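Local coordinates for Alr4995 protein (Nostoc sp., PDB 6LRF), which acts as a bifunctional enzyme, an arginine dihydrolase that also has ornithine cyclodeaminase activity, probably converting arginine to ornithine and ornithine to proline, at residues Leu66-Asn71 / Lys263-Arg268; Ala72-Gly77 / Glu118-Ala123; Phe7-Pro12 / Ala52-Val57. One frame throughout, in Å; residues are numbered along the deposited sequence.

The three contacts build one corner of the dihydrolase region, each joining parts distant in sequence. Contact 1 touches both of the others, its centre about 9 Å from each of theirs; the centres of contacts 2 and 3 are about 15 Å apart. Contact 1 meets contact 3 through the sheet, where L267 O lies 2.7 Å from L8 N, and through T69 OG1 of the 3-10 segment, 2.8 Å from L8 O. It meets contact 2 through N71 ND2, 3.1 Å from E118 O. No ligand is bound, but C264 in contact 1 and E118 in contact 2, hydrogen-bonded to H168, are consistent with the cysteine-histidine-acid chemistry of the GME hydrolases.

Contact 1 (Leu66-Asn71 / Lys263-Arg268); sequences LVFTAN and KCLTLR
A70 supplies one bump: its CB sits among three carbonyl oxygens of the 263-266 turn, 3.5 Å from K263 O, 3.3 Å from C264 O and 3.4 Å from T266 O. T266 N bonds back to K263 O, in keeping with the curl that forms this hollow. One backbone hydrogen bond keeps the methyl seated, from A70 N to C264 O (3.2 Å, N-H...O angle 157°); the donor stands 40° above the carbonyl plane, a direction off the lone pairs.

A second fit involves L265. It points its CB away from 66-71, yet with CG anti to the carbonyl carbon its CD2 returns to fill the notch between V67 and the F68 ring, 3.6 Å from F68 CE1. V67 CG2 lies over the centre of one face of that ring. The C264 CB approaches F68 CD1 obliquely, and its SG makes a sulfur-aromatic contact with the ring centroid at 5.5 Å, also oblique. F68 holds this position as the centre of an inverse gamma turn. Beyond, L267 rests CB and CD2 against T69 O, while T69 OG1 is hydrogen-bonded to L8 O of strand 6-9. A water lies between V67 O (2.8 Å) and L265 O and bridges them.

N71, in the 3-10 segment, bonds through its side chain to R90 and to E118 O. C264 follows the hydrogen-bonded pair E118 and H168 in sequence, an order consistent with the nucleophile of the GME-family hydrolase fold, although no substrate marks the site.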
loop_
_atom_site.group_PDB
_atom_site.type_symbol
_atom_site.label_atom_id
_atom_site.label_comp_id
_atom_site.label_asym_id
_atom_site.label_seq_id
_atom_site.Cartn_x
_atom_site.Cartn_y
_atom_site.Cartn_z
ATOM N N LEU B 66 21.846 -28.508 39.819
ATOM C CA LEU B 66 23.174 -28.953 40.218
ATOM C C LEU B 66 23.675 -30.080 39.298
ATOM O O LEU B 66 24.876 -30.320 39.195
ATOM C CB LEU B 66 23.166 -29.405 41.679
ATOM C CG LEU B 66 24.526 -29.415 42.374
ATOM C CD1 LEU B 66 24.901 -28.009 42.791
ATOM C CD2 LEU B 66 24.539 -30.362 43.573
ATOM N N VAL B 67 22.757 -30.749 38.602
ATOM C CA VAL B 67 23.134 -31.777 37.640
ATOM C C VAL B 67 23.905 -31.190 36.452
ATOM O O VAL B 67 24.584 -31.910 35.719
ATOM C CB VAL B 67 21.897 -32.525 37.100
ATOM C CG1 VAL B 67 21.242 -33.338 38.203
ATOM C CG2 VAL B 67 20.897 -31.536 36.494
ATOM N N PHE B 68 23.793 -29.883 36.260
ATOM C CA PHE B 68 24.441 -29.226 35.128
ATOM C C PHE B 68 25.823 -28.720 35.539
ATOM O O PHE B 68 26.070 -27.511 35.658
ATOM C CB PHE B 68 23.553 -28.106 34.594
ATOM C CG PHE B 68 22.299 -28.614 33.911
ATOM C CD1 PHE B 68 22.368 -29.700 33.034
ATOM C CD2 PHE B 68 21.059 -28.034 34.165
ATOM C CE1 PHE B 68 21.224 -30.184 32.405
ATOM C CE2 PHE B 68 19.904 -28.505 33.540
ATOM C CZ PHE B 68 19.982 -29.578 32.662
ATOM N N THR B 69 26.718 -29.679 35.760
ATOM C CA THR B 69 28.065 -29.391 36.250
ATOM C C THR B 69 28.911 -28.592 35.263
ATOM O O THR B 69 29.893 -27.989 35.673
ATOM C CB THR B 69 28.819 -30.688 36.588
ATOM O OG1 THR B 69 28.784 -31.558 35.451
ATOM C CG2 THR B 69 28.186 -31.384 37.792
ATOM N N ALA B 70 28.546 -28.594 33.972
ATOM C CA ALA B 70 29.204 -27.727 32.986
ATOM C C ALA B 70 29.305 -26.301 33.524
ATOM O O ALA B 70 30.301 -25.595 33.297
ATOM C CB ALA B 70 28.455 -27.740 31.640
ATOM N N ASN B 71 28.289 -25.894 34.278
ATOM C CA ASN B 71 28.233 -24.536 34.809
ATOM C C ASN B 71 28.873 -24.373 36.176
ATOM O O ASN B 71 28.796 -23.311 36.748
ATOM C CB ASN B 71 26.781 -24.055 34.887
ATOM C CG ASN B 71 26.034 -24.258 33.579
ATOM O OD1 ASN B 71 25.027 -24.964 33.531
ATOM N ND2 ASN B 71 26.544 -23.658 32.505
ATOM N N LYS B 263 26.721 -32.431 27.081
ATOM C CA LYS B 263 27.823 -31.573 27.499
ATOM C C LYS B 263 27.479 -30.792 28.781
ATOM O O LYS B 263 28.348 -30.583 29.627
ATOM C CB LYS B 263 28.197 -30.613 26.357
ATOM C CG LYS B 263 29.345 -29.639 26.639
ATOM C CD LYS B 263 30.711 -30.322 26.637
ATOM C CE LYS B 263 31.811 -29.364 26.170
ATOM N NZ LYS B 263 31.985 -29.405 24.692
ATOM N N CYS B 264 26.215 -30.380 28.929
ATOM C CA CYS B 264 25.781 -29.617 30.103
ATOM C C CYS B 264 25.884 -30.438 31.377
ATOM O O CYS B 264 26.111 -29.895 32.455
ATOM C CB CYS B 264 24.334 -29.131 29.943
ATOM S SG CYS B 264 24.127 -27.666 28.906
ATOM N N LEU B 265 25.704 -31.751 31.238
ATOM C CA LEU B 265 25.674 -32.665 32.374
ATOM C C LEU B 265 27.079 -33.082 32.842
ATOM O O LEU B 265 27.217 -33.811 33.826
ATOM C CB LEU B 265 24.843 -33.902 32.008
ATOM C CG LEU B 265 23.332 -33.635 31.947
ATOM C CD1 LEU B 265 22.576 -34.813 31.320
ATOM C CD2 LEU B 265 22.794 -33.309 33.336
ATOM N N THR B 266 28.104 -32.598 32.141
ATOM C CA THR B 266 29.493 -32.980 32.385
ATOM C C THR B 266 30.414 -31.763 32.497
ATOM O O THR B 266 30.162 -30.715 31.903
ATOM C CB THR B 266 30.068 -33.887 31.248
ATOM O OG1 THR B 266 30.285 -33.104 30.060
ATOM C CG2 THR B 266 29.143 -35.062 30.931
ATOM N N LEU B 267 31.501 -31.922 33.241
ATOM C CA LEU B 267 32.571 -30.938 33.255
ATOM C C LEU B 267 33.905 -31.676 33.180
ATOM O O LEU B 267 34.201 -32.520 34.030
ATOM C CB LEU B 267 32.485 -30.072 34.508
ATOM C CG LEU B 267 33.583 -29.032 34.711
ATOM C CD1 LEU B 267 33.569 -27.986 33.605
ATOM C CD2 LEU B 267 33.428 -28.383 36.063
ATOM N N ARG B 268 34.699 -31.393 32.154
ATOM C CA ARG B 268 36.025 -31.989 32.058
ATOM C C ARG B 268 36.979 -31.298 33.036
ATOM O O ARG B 268 37.251 -30.105 32.910
ATOM C CB ARG B 268 36.555 -31.896 30.628
ATOM C CG ARG B 268 37.988 -32.373 30.459
ATOM C CD ARG B 268 38.277 -32.795 29.023
ATOM N NE ARG B 268 39.683 -33.168 28.847
ATOM C CZ ARG B 268 40.131 -33.927 27.851
ATOM N NH1 ARG B 268 39.280 -34.396 26.949
ATOM N NH2 ARG B 268 41.421 -34.227 27.767
HETATM O O HOH W 1 25.629 -34.482 35.555
#

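Contact 2 (Ala72-Gly77 / Glu118-Ala123)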
loop_
_atom_site.group_PDB
_atom_site.type_symbol
_atom_site.label_atom_id
_atom_site.label_comp_id
_atom_site.label_asym_id
_atom_site.label_seq_id
_atom_site.Cartn_x
_atom_site.Cartn_y
_atom_site.Cartn_z
ATOM N N ALA B 72 29.491 -25.413 36.712
ATOM C CA ALA B 72 30.132 -25.281 38.020
ATOM C C ALA B 72 31.216 -24.206 37.989
ATOM O O ALA B 72 31.374 -23.426 38.924
ATOM C CB ALA B 72 30.730 -26.632 38.468
ATOM N N GLY B 73 31.962 -24.179 36.892
ATOM C CA GLY B 73 33.029 -23.224 36.719
ATOM C C GLY B 73 33.856 -23.646 35.519
ATOM O O GLY B 73 33.481 -24.549 34.780
ATOM N N LEU B 74 34.997 -23.003 35.344
ATOM C CA LEU B 74 35.830 -23.223 34.176
ATOM C C LEU B 74 37.198 -23.688 34.626
ATOM O O LEU B 74 37.850 -23.012 35.418
ATOM C CB LEU B 74 35.946 -21.929 33.362
ATOM C CG LEU B 74 37.033 -21.956 32.289
ATOM C CD1 LEU B 74 36.681 -22.961 31.222
ATOM C CD2 LEU B 74 37.189 -20.579 31.705
ATOM N N VAL B 75 37.641 -24.827 34.115
ATOM C CA VAL B 75 38.868 -25.439 34.596
ATOM C C VAL B 75 39.991 -25.369 33.561
ATOM O O VAL B 75 39.795 -25.727 32.403
ATOM C CB VAL B 75 38.623 -26.920 34.974
ATOM C CG1 VAL B 75 39.951 -27.636 35.246
ATOM C CG2 VAL B 75 37.688 -27.012 36.170
ATOM N N LEU B 76 41.171 -24.920 33.974
ATOM C CA LEU B 76 42.373 -25.070 33.145
ATOM C C LEU B 76 43.569 -25.397 34.038
ATOM O O LEU B 76 43.925 -24.596 34.898
ATOM C CB LEU B 76 42.661 -23.798 32.339
ATOM C CG LEU B 76 43.865 -23.913 31.390
ATOM C CD1 LEU B 76 43.668 -25.030 30.367
ATOM C CD2 LEU B 76 44.175 -22.594 30.704
ATOM N N GLY B 77 44.197 -26.551 33.824
ATOM C CA GLY B 77 45.304 -26.969 34.673
ATOM C C GLY B 77 44.840 -27.143 36.114
ATOM O O GLY B 77 43.844 -27.821 36.384
ATOM N N GLU B 118 29.192 -18.170 33.756
ATOM C CA GLU B 118 28.602 -19.475 34.041
ATOM C C GLU B 118 29.425 -20.667 33.560
ATOM O O GLU B 118 28.886 -21.679 33.101
ATOM C CB GLU B 118 27.175 -19.511 33.491
ATOM C CG GLU B 118 26.323 -18.470 34.245
ATOM C CD GLU B 118 24.819 -18.676 34.125
ATOM O OE1 GLU B 118 24.379 -19.487 33.282
ATOM O OE2 GLU B 118 24.079 -18.008 34.883
ATOM N N GLY B 119 30.742 -20.552 33.713
ATOM C CA GLY B 119 31.618 -21.714 33.658
ATOM C C GLY B 119 31.914 -22.246 32.277
ATOM O O GLY B 119 31.902 -21.500 31.290
ATOM N N ALA B 120 32.183 -23.544 32.196
ATOM C CA ALA B 120 32.543 -24.130 30.913
ATOM C C ALA B 120 31.326 -24.167 29.997
ATOM O O ALA B 120 31.452 -24.363 28.791
ATOM C CB ALA B 120 33.135 -25.537 31.102
ATOM N N GLY B 121 30.143 -23.979 30.573
ATOM C CA GLY B 121 28.941 -23.818 29.773
ATOM C C GLY B 121 28.958 -22.571 28.890
ATOM O O GLY B 121 28.266 -22.537 27.880
ATOM N N ASP B 122 29.748 -21.563 29.266
ATOM C CA ASP B 122 29.873 -20.314 28.501
ATOM C C ASP B 122 31.297 -20.045 28.037
ATOM O O ASP B 122 31.569 -18.998 27.443
ATOM C CB ASP B 122 29.398 -19.102 29.314
ATOM C CG ASP B 122 28.083 -18.501 28.783
ATOM O OD1 ASP B 122 27.610 -18.934 27.708
ATOM O OD2 ASP B 122 27.534 -17.578 29.431
ATOM N N ALA B 123 32.214 -20.962 28.318
ATOM C CA ALA B 123 33.593 -20.780 27.892
ATOM C C ALA B 123 34.218 -22.124 27.569
ATOM O O ALA B 123 34.381 -22.973 28.456
ATOM C CB ALA B 123 34.388 -20.063 28.945
#
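A72 enters by bonding its backbone to S83 and turning its methyl away from 118-123, towards F97 and F101 of helix 93-103 and towards L267. G73 then makes the closest approach. Its CA lies 3.7 Å from G119 CA, and its carbonyl carbon C comes to 3.5 Å from that same CA. Neither residue has a side chain, and a CB on G119 would fall on G73 N, so the close approach at this point depends on G119 lacking one. G73 O also accepts the one cross-segment hydrogen bond, from A120 N at 3.1 Å. That bond is bent: the N-H...O angle is 136°, and the donor stands 65° above the carbonyl plane.

L74 follows and carries the apolar part. Its CG is anti to the backbone N (chi1 167°), which brings the two methyls to A123: L74 CD2 reaches A123 CB at 4.0 Å, and L74 CD1 meets A123 O at 3.6 Å. The same CD1 brushes A120 CB at a looser 4.4 Å. The turn it packs on is tightened by D122 N bonding to G119 O at 3.0 Å.

V75 and L76 continue the strand against F101 and L152 respectively, and G77 shares a backbone hydrogen bond with E271.

Strand 73-76 pairs antiparallel with 79-82, with a backbone bond between L74 and V81. The glycine-rich turn set against its start presents E118, whose carboxylate is held by R139, H168 and L86 N, an acid-histidine pairing consistent with the active-site edge of a GME-family domain.

Contact 3 (Phe7-Pro12 / Ala52-Val57); sequences FLMCPP and AIVDLV
Strands 7-9 and 53-56 run parallel, their axes 4.6 Å apart at closest and their directions differing by 36°, and four backbone bonds hold them in register: F7 N to I53 O, D55 N to F7 O, M9 N to D55 O and V57 N to M9 O. With helix 34-49 lying between them in sequence, they form a beta-alpha-beta unit; strand 267-268 pairs antiparallel with the other side of 6-9, through L8 and L267. The bonds are of normal length, from 2.8 Å for F7 N to I53 O to 2.9 Å for V57 N to M9 O, and three run nearly along the C=O axis. D55 N reaches F7 O less straight, with an N-H...O angle of 141°.

F7, V54, M9 and L56 share one face. The selenomethionine M9 crosses V54 obliquely, with M9 CG 3.8 Å from V54 CG1, while M9 CB meets L56 CD2 at 3.9 Å. Its chain then bends at chi3 (64°) as it leads away from strand 53-56; W41 and L44 of helix 34-49 pack on this residue, and Y45 on V54. The F7 ring receives A52 CB at its edge, in its plane.

L8 and D55 lie on the other face, where W100 of helix 93-103 touches both. D55 OD1 forms a salt bridge with R6, on the neighbouring strand 6-9, probably offsetting its charge. L8 has CG anti to its backbone N, which swings the isobutyl group obliquely across V57, so that L8 CD1 comes to 3.6 Å from V57 CG2.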
loop_
_atom_site.group_PDB
_atom_site.type_symbol
_atom_site.label_atom_id
_atom_site.label_comp_id
_atom_site.label_asym_id
_atom_site.label_seq_id
_atom_site.Cartn_x
_atom_site.Cartn_y
_atom_site.Cartn_z
ATOM N N PHE B 7 35.900 -36.546 34.307
ATOM C CA PHE B 7 34.731 -35.678 34.166
ATOM C C PHE B 7 33.988 -35.603 35.480
ATOM O O PHE B 7 33.921 -36.586 36.214
ATOM C CB PHE B 7 33.774 -36.186 33.089
ATOM C CG PHE B 7 34.312 -36.073 31.701
ATOM C CD1 PHE B 7 34.038 -34.948 30.927
ATOM C CD2 PHE B 7 35.096 -37.089 31.166
ATOM C CE1 PHE B 7 34.538 -34.830 29.636
ATOM C CE2 PHE B 7 35.601 -36.989 29.870
ATOM C CZ PHE B 7 35.319 -35.853 29.100
ATOM N N LEU B 8 33.430 -34.434 35.770
ATOM C CA LEU B 8 32.591 -34.254 36.943
ATOM C C LEU B 8 31.126 -34.308 36.545
ATOM O O LEU B 8 30.730 -33.632 35.594
ATOM C CB LEU B 8 32.895 -32.923 37.596
ATOM C CG LEU B 8 32.048 -32.571 38.797
ATOM C CD1 LEU B 8 32.346 -33.571 39.899
ATOM C CD2 LEU B 8 32.393 -31.172 39.204
HETATM N N MSE B 9 30.329 -35.107 37.252
HETATM C CA MSE B 9 28.881 -35.140 37.026
HETATM C C MSE B 9 28.122 -35.035 38.337
HETATM O O MSE B 9 28.713 -34.922 39.403
HETATM C CB MSE B 9 28.465 -36.412 36.289
HETATM C CG MSE B 9 29.076 -36.530 34.913
HETATM SE SE MSE B 9 28.444 -38.071 33.856
HETATM C CE MSE B 9 26.540 -37.597 33.674
ATOM N N CYS B 10 26.803 -35.050 38.257
ATOM C CA CYS B 10 25.995 -34.990 39.455
ATOM C C CYS B 10 24.676 -35.683 39.178
ATOM O O CYS B 10 23.930 -35.276 38.273
ATOM C CB CYS B 10 25.780 -33.547 39.902
ATOM S SG CYS B 10 24.785 -33.366 41.386
ATOM N N PRO B 11 24.395 -36.753 39.941
ATOM C CA PRO B 11 23.206 -37.584 39.739
ATOM C C PRO B 11 21.901 -36.812 39.964
ATOM O O PRO B 11 21.854 -35.876 40.765
ATOM C CB PRO B 11 23.388 -38.707 40.772
ATOM C CG PRO B 11 24.267 -38.122 41.817
ATOM C CD PRO B 11 25.212 -37.225 41.072
ATOM N N PRO B 12 20.841 -37.206 39.239
ATOM C CA PRO B 12 19.551 -36.506 39.236
ATOM C C PRO B 12 18.661 -36.785 40.442
ATOM O O PRO B 12 17.442 -36.805 40.267
ATOM C CB PRO B 12 18.882 -37.034 37.962
ATOM C CG PRO B 12 19.472 -38.377 37.764
ATOM C CD PRO B 12 20.888 -38.279 38.225
ATOM N N ALA B 52 36.326 -42.960 30.329
ATOM C CA ALA B 52 36.962 -41.997 31.212
ATOM C C ALA B 52 36.576 -42.199 32.676
ATOM O O ALA B 52 35.698 -42.999 32.998
ATOM C CB ALA B 52 36.610 -40.566 30.762
ATOM N N ILE B 53 37.239 -41.445 33.549
ATOM C CA ILE B 53 36.959 -41.431 34.978
ATOM C C ILE B 53 35.865 -40.415 35.274
ATOM O O ILE B 53 35.892 -39.305 34.733
ATOM C CB ILE B 53 38.229 -41.066 35.795
ATOM C CG1 ILE B 53 39.388 -42.014 35.461
ATOM C CG2 ILE B 53 37.939 -41.043 37.293
ATOM C CD1 ILE B 53 40.758 -41.530 36.001
ATOM N N VAL B 54 34.909 -40.762 36.129
ATOM C CA VAL B 54 33.851 -39.811 36.459
ATOM C C VAL B 54 33.732 -39.602 37.961
ATOM O O VAL B 54 33.424 -40.530 38.697
ATOM C CB VAL B 54 32.468 -40.259 35.899
ATOM C CG1 VAL B 54 31.367 -39.285 36.319
ATOM C CG2 VAL B 54 32.515 -40.408 34.380
ATOM N N ASP B 55 33.991 -38.378 38.410
ATOM C CA ASP B 55 33.713 -37.990 39.779
ATOM C C ASP B 55 32.299 -37.459 39.871
ATOM O O ASP B 55 31.726 -37.025 38.872
ATOM C CB ASP B 55 34.692 -36.924 40.268
ATOM C CG ASP B 55 36.120 -37.432 40.355
ATOM O OD1 ASP B 55 36.323 -38.637 40.648
ATOM O OD2 ASP B 55 37.042 -36.616 40.133
ATOM N N LEU B 56 31.746 -37.484 41.076
ATOM C CA LEU B 56 30.386 -37.031 41.299
ATOM C C LEU B 56 30.346 -35.999 42.412
ATOM O O LEU B 56 31.066 -36.133 43.394
ATOM C CB LEU B 56 29.476 -38.211 41.644
ATOM C CG LEU B 56 29.393 -39.368 40.642
ATOM C CD1 LEU B 56 28.490 -40.456 41.203
ATOM C CD2 LEU B 56 28.868 -38.901 39.286
ATOM N N VAL B 57 29.524 -34.959 42.231
ATOM C CA VAL B 57 29.174 -34.007 43.286
ATOM C C VAL B 57 28.041 -34.612 44.093
ATOM O O VAL B 57 27.224 -35.334 43.535
ATOM C CB VAL B 57 28.684 -32.636 42.722
ATOM C CG1 VAL B 57 28.399 -31.642 43.857
ATOM C CG2 VAL B 57 29.668 -32.055 41.722
#